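Local coordinates for myosin regulatory light chain, striated adductor muscle (Argopecten irradians, PDB 1WDC), which binds divalent metal as an EF-hand protein and serves as the regulatory light chain through which calcium controls molluscan muscle myosin, at residues B[111-114]-B[119-122]; B[127-132]-B[137-142]. One frame throughout, in Å; residues are numbered along the deposited sequence.

Contact 1: B[111-114]-B[119-122]; sequences DLLE and NFNK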
loop_
_atom_site.group_PDB
_atom_site.type_symbol
_atom_site.label_atom_id
_atom_site.label_comp_id
_atom_site.label_asym_id
_atom_site.label_seq_id
_atom_site.Cartn_x
_atom_site.Cartn_y
_atom_site.Cartn_z
ATOM N N ASP B 111 -10.512 0.140 -4.236
ATOM C CA ASP B 111 -9.688 -0.906 -4.831
ATOM C C ASP B 111 -8.511 -1.250 -3.930
ATOM O O ASP B 111 -8.203 -2.416 -3.711
ATOM C CB ASP B 111 -9.208 -0.408 -6.180
ATOM C CG ASP B 111 -8.302 -1.385 -6.885
ATOM O OD1 ASP B 111 -8.697 -2.563 -7.009
ATOM O OD2 ASP B 111 -7.229 -0.928 -7.383
ATOM N N LEU B 112 -7.935 -0.220 -3.322
ATOM C CA LEU B 112 -6.848 -0.373 -2.361
ATOM C C LEU B 112 -7.285 -1.209 -1.172
ATOM O O LEU B 112 -6.663 -2.214 -0.897
ATOM C CB LEU B 112 -6.380 0.999 -1.872
ATOM C CG LEU B 112 -5.501 1.787 -2.830
ATOM C CD1 LEU B 112 -5.376 3.204 -2.322
ATOM C CD2 LEU B 112 -4.142 1.114 -2.894
ATOM N N LEU B 113 -8.448 -0.865 -0.601
ATOM C CA LEU B 113 -8.987 -1.449 0.641
ATOM C C LEU B 113 -9.504 -2.854 0.492
ATOM O O LEU B 113 -9.218 -3.733 1.314
ATOM C CB LEU B 113 -10.140 -0.607 1.204
ATOM C CG LEU B 113 -9.901 0.792 1.800
ATOM C CD1 LEU B 113 -11.263 1.361 2.205
ATOM C CD2 LEU B 113 -8.948 0.720 3.014
ATOM N N GLU B 114 -10.144 -3.090 -0.634
ATOM C CA GLU B 114 -10.839 -4.326 -0.849
ATOM C C GLU B 114 -9.980 -5.432 -1.450
ATOM O O GLU B 114 -10.220 -6.623 -1.231
ATOM C CB GLU B 114 -12.027 -4.012 -1.719
ATOM C CG GLU B 114 -12.683 -5.198 -2.294
ATOM C CD GLU B 114 -13.992 -4.835 -2.911
ATOM O OE1 GLU B 114 -14.113 -3.729 -3.513
ATOM O OE2 GLU B 114 -14.924 -5.634 -2.725
ATOM N N ASN B 119 -7.224 -7.454 2.914
ATOM C CA ASN B 119 -8.498 -7.072 2.259
ATOM C C ASN B 119 -9.714 -6.866 3.206
ATOM O O ASN B 119 -10.017 -7.747 4.018
ATOM C CB ASN B 119 -8.918 -8.120 1.203
ATOM C CG ASN B 119 -7.749 -8.765 0.483
ATOM O OD1 ASN B 119 -6.800 -9.224 1.108
ATOM N ND2 ASN B 119 -7.888 -8.935 -0.832
ATOM N N PHE B 120 -10.469 -5.779 3.008
ATOM C CA PHE B 120 -11.793 -5.620 3.590
ATOM C C PHE B 120 -12.770 -6.563 2.915
ATOM O O PHE B 120 -12.602 -6.891 1.755
ATOM C CB PHE B 120 -12.282 -4.203 3.400
ATOM C CG PHE B 120 -11.727 -3.250 4.393
ATOM C CD1 PHE B 120 -10.531 -3.492 4.995
ATOM C CD2 PHE B 120 -12.412 -2.122 4.748
ATOM C CE1 PHE B 120 -10.025 -2.609 5.935
ATOM C CE2 PHE B 120 -11.905 -1.254 5.703
ATOM C CZ PHE B 120 -10.723 -1.501 6.287
ATOM N N ASN B 121 -13.731 -7.073 3.673
ATOM C CA ASN B 121 -14.779 -7.967 3.159
ATOM C C ASN B 121 -15.965 -7.087 2.816
ATOM O O ASN B 121 -15.939 -5.893 3.125
ATOM C CB ASN B 121 -15.166 -9.000 4.225
ATOM C CG ASN B 121 -15.770 -8.369 5.495
ATOM O OD1 ASN B 121 -16.538 -7.419 5.428
ATOM N ND2 ASN B 121 -15.423 -8.912 6.646
ATOM N N LYS B 122 -17.012 -7.635 2.208
ATOM C CA LYS B 122 -18.054 -6.754 1.665
ATOM C C LYS B 122 -18.732 -5.906 2.746
ATOM O O LYS B 122 -19.285 -4.820 2.486
ATOM C CB LYS B 122 -19.121 -7.541 0.888
ATOM C CG LYS B 122 -18.710 -8.907 0.365
ATOM C CD LYS B 122 -19.946 -9.763 -0.027
ATOM C CE LYS B 122 -20.450 -10.675 1.124
ATOM N NZ LYS B 122 -21.961 -10.668 1.260
#
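F120 and L113 both place CG anti to their own carbonyl carbon (chi1 -81° and -69°), and L113 CD2 thereby comes over one face of the F120 ring, 4.3 Å from F120 CZ. This apolar touch is light; the backbone does the closer work. F120 N donates to L113 O at 2.9 Å with an almost straight N-H...O angle of 173°, the donor tilted somewhat from the carbonyl plane. N119 CA also makes a CA-H...O contact with L113 O at 3.5 Å. Near the end of a helix, carbonyls run out of amide partners further along it, and the returning chain can supply substitutes. One residue on, E114 O meets the side chain of N119: CB approaches to 3.1 Å, while ND2 forms a weak bond at 3.3 Å. N121 then caps the next helix, its OD1 accepting from the amides of D123 and E124. The contact thus makes the turn between helices 106-115 and 122-131, consistent with a linker between two EF-hand-like helix-loop-helix units; here E114 and F120 both touch M125, with apolar and basic side chains of another protein chain packing alongside.

Contact 2: B[127-132]-B[137-142]; sequences MTFKEA and GKFDYV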
loop_
_atom_site.group_PDB
_atom_site.type_symbol
_atom_site.label_atom_id
_atom_site.label_comp_id
_atom_site.label_asym_id
_atom_site.label_seq_id
_atom_site.Cartn_x
_atom_site.Cartn_y
_atom_site.Cartn_z
ATOM N N MET B 127 -19.702 -0.842 5.322
ATOM C CA MET B 127 -19.759 -0.022 6.540
ATOM C C MET B 127 -18.863 1.198 6.498
ATOM O O MET B 127 -19.179 2.219 7.086
ATOM C CB MET B 127 -19.400 -0.848 7.783
ATOM C CG MET B 127 -20.499 -1.793 8.296
ATOM S SD MET B 127 -22.232 -1.190 8.033
ATOM C CE MET B 127 -22.267 0.400 8.981
ATOM N N THR B 128 -17.707 1.065 5.864
ATOM C CA THR B 128 -16.770 2.167 5.770
ATOM C C THR B 128 -17.349 3.273 4.936
ATOM O O THR B 128 -17.277 4.445 5.299
ATOM C CB THR B 128 -15.515 1.696 5.115
ATOM O OG1 THR B 128 -14.915 0.723 5.955
ATOM C CG2 THR B 128 -14.566 2.821 4.909
ATOM N N PHE B 129 -17.912 2.887 3.798
ATOM C CA PHE B 129 -18.332 3.869 2.809
ATOM C C PHE B 129 -19.801 4.317 2.969
ATOM O O PHE B 129 -20.208 5.322 2.390
ATOM C CB PHE B 129 -18.066 3.349 1.378
ATOM C CG PHE B 129 -16.600 3.276 1.008
ATOM C CD1 PHE B 129 -15.871 4.422 0.760
ATOM C CD2 PHE B 129 -15.918 2.072 1.055
ATOM C CE1 PHE B 129 -14.475 4.353 0.592
ATOM C CE2 PHE B 129 -14.533 2.023 0.891
ATOM C CZ PHE B 129 -13.832 3.151 0.670
ATOM N N LYS B 130 -20.564 3.624 3.815
ATOM C CA LYS B 130 -21.843 4.142 4.321
ATOM C C LYS B 130 -21.667 5.542 4.944
ATOM O O LYS B 130 -22.530 6.423 4.805
ATOM C CB LYS B 130 -22.415 3.161 5.369
ATOM C CG LYS B 130 -23.898 3.342 5.728
ATOM C CD LYS B 130 -24.477 2.093 6.404
ATOM C CE LYS B 130 -25.998 2.188 6.555
ATOM N NZ LYS B 130 -26.467 1.960 7.968
ATOM N N GLU B 131 -20.488 5.778 5.517
ATOM C CA GLU B 131 -20.254 6.978 6.300
ATOM C C GLU B 131 -19.407 8.059 5.602
ATOM O O GLU B 131 -19.546 9.251 5.906
ATOM C CB GLU B 131 -19.630 6.572 7.631
ATOM C CG GLU B 131 -20.400 7.080 8.856
ATOM C CD GLU B 131 -21.904 6.777 8.805
ATOM O OE1 GLU B 131 -22.285 5.619 8.502
ATOM O OE2 GLU B 131 -22.705 7.695 9.101
ATOM N N ALA B 132 -18.745 7.649 4.517
ATOM C CA ALA B 132 -17.630 8.381 3.906
ATOM C C ALA B 132 -18.027 9.675 3.163
ATOM O O ALA B 132 -19.025 9.709 2.424
ATOM C CB ALA B 132 -16.876 7.453 2.965
ATOM N N GLY B 137 -17.153 11.998 -7.239
ATOM C CA GLY B 137 -16.242 10.902 -7.481
ATOM C C GLY B 137 -14.966 10.993 -6.682
ATOM O O GLY B 137 -14.112 10.145 -6.809
ATOM N N LYS B 138 -14.894 11.944 -5.763
ATOM C CA LYS B 138 -13.730 12.094 -4.880
ATOM C C LYS B 138 -14.063 11.847 -3.414
ATOM O O LYS B 138 -14.692 12.695 -2.779
ATOM C CB LYS B 138 -13.132 13.505 -4.989
ATOM C CG LYS B 138 -12.082 13.655 -6.088
ATOM C CD LYS B 138 -12.390 14.851 -6.971
ATOM C CE LYS B 138 -12.175 16.212 -6.256
ATOM N NZ LYS B 138 -13.075 17.332 -6.758
ATOM N N PHE B 139 -13.328 10.899 -2.846
ATOM C CA PHE B 139 -13.292 10.637 -1.407
ATOM C C PHE B 139 -12.396 11.654 -0.662
ATOM O O PHE B 139 -11.232 11.870 -1.038
ATOM C CB PHE B 139 -12.808 9.187 -1.218
ATOM C CG PHE B 139 -12.529 8.791 0.209
ATOM C CD1 PHE B 139 -13.525 8.206 0.981
ATOM C CD2 PHE B 139 -11.225 8.828 0.702
ATOM C CE1 PHE B 139 -13.229 7.667 2.193
ATOM C CE2 PHE B 139 -10.908 8.283 1.914
ATOM C CZ PHE B 139 -11.905 7.694 2.671
ATOM N N ASP B 140 -12.973 12.343 0.326
ATOM C CA ASP B 140 -12.263 13.335 1.138
ATOM C C ASP B 140 -11.571 12.684 2.380
ATOM O O ASP B 140 -12.088 12.702 3.496
ATOM C CB ASP B 140 -13.262 14.448 1.544
ATOM C CG ASP B 140 -12.596 15.646 2.235
ATOM O OD1 ASP B 140 -11.433 15.549 2.654
ATOM O OD2 ASP B 140 -13.243 16.698 2.387
ATOM N N TYR B 141 -10.325 12.256 2.206
ATOM C CA TYR B 141 -9.622 11.565 3.263
ATOM C C TYR B 141 -9.219 12.461 4.421
ATOM O O TYR B 141 -8.851 11.974 5.492
ATOM C CB TYR B 141 -8.419 10.815 2.716
ATOM C CG TYR B 141 -7.273 11.666 2.195
ATOM C CD1 TYR B 141 -6.370 12.283 3.081
ATOM C CD2 TYR B 141 -7.036 11.800 0.810
ATOM C CE1 TYR B 141 -5.306 13.047 2.605
ATOM C CE2 TYR B 141 -5.928 12.518 0.336
ATOM C CZ TYR B 141 -5.093 13.148 1.244
ATOM O OH TYR B 141 -4.008 13.856 0.830
ATOM N N VAL B 142 -9.198 13.765 4.204
ATOM C CA VAL B 142 -8.837 14.636 5.298
ATOM C C VAL B 142 -10.030 14.644 6.247
ATOM O O VAL B 142 -9.870 14.426 7.447
ATOM C CB VAL B 142 -8.503 16.061 4.833
ATOM C CG1 VAL B 142 -8.173 16.899 6.008
ATOM C CG2 VAL B 142 -7.315 16.060 3.914
#
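The end of helix 122-131 and strand 138-139 approach without direct backbone pairing, A132 CA and F139 CA being 7.2 Å apart, and the junction is made by three apolar side chains, F129, A132 and F139. F139 sets CG anti to its backbone N (chi1 172°), which lets the CD1-CE1 side of its ring meet A132 and F129. A132 CB meets the rim of the F139 ring, 3.7 Å from F139 CE1. F129 CE1 meets the same corner, 3.9 Å from F139 CE1. The two phenylalanine rings are oblique, with planes at 59° and centroids 5.9 Å apart. Helix 122-131, the short strand and helix 141-149 are consistent with an EF-hand-like helix-loop-helix, though no metal is seen in its loop. F139 pairs through its backbone with L104 of the neighbouring strand 104-105, while its side chain touches I109 and its ring meets that of F144. F129 extends the apolar cluster to I106 and I109, and K110 makes a cation-pi contact with its ring. Directly after the strand, D140 takes the N-cap position of helix 141-149, where D140 OD1 accepts from K143 N and, weakly, from V142 N at 3.3 Å.

Overall arrangement
Contacts 1 and 2 follow one another along the chain, their centres about 13 Å apart, and helix 122-131 links them: contact 1 makes the turn into it, contact 2 packs its far end against strand 138-139. They touch directly at two points. L113 CD1 packs 3.5 Å from F129 CZ, and F120 CE2 lies 3.6 Å from T128 OG1, so L113 joins the cluster of F129 and F139, while F120 meets T128 beside it. Neither contact lies near the magnesium ion, which D28, D30, D32, F34 and D39 bind in another part of the chain. The pair illustrates how consecutive local contacts can meet through a shared helix, here 122-131.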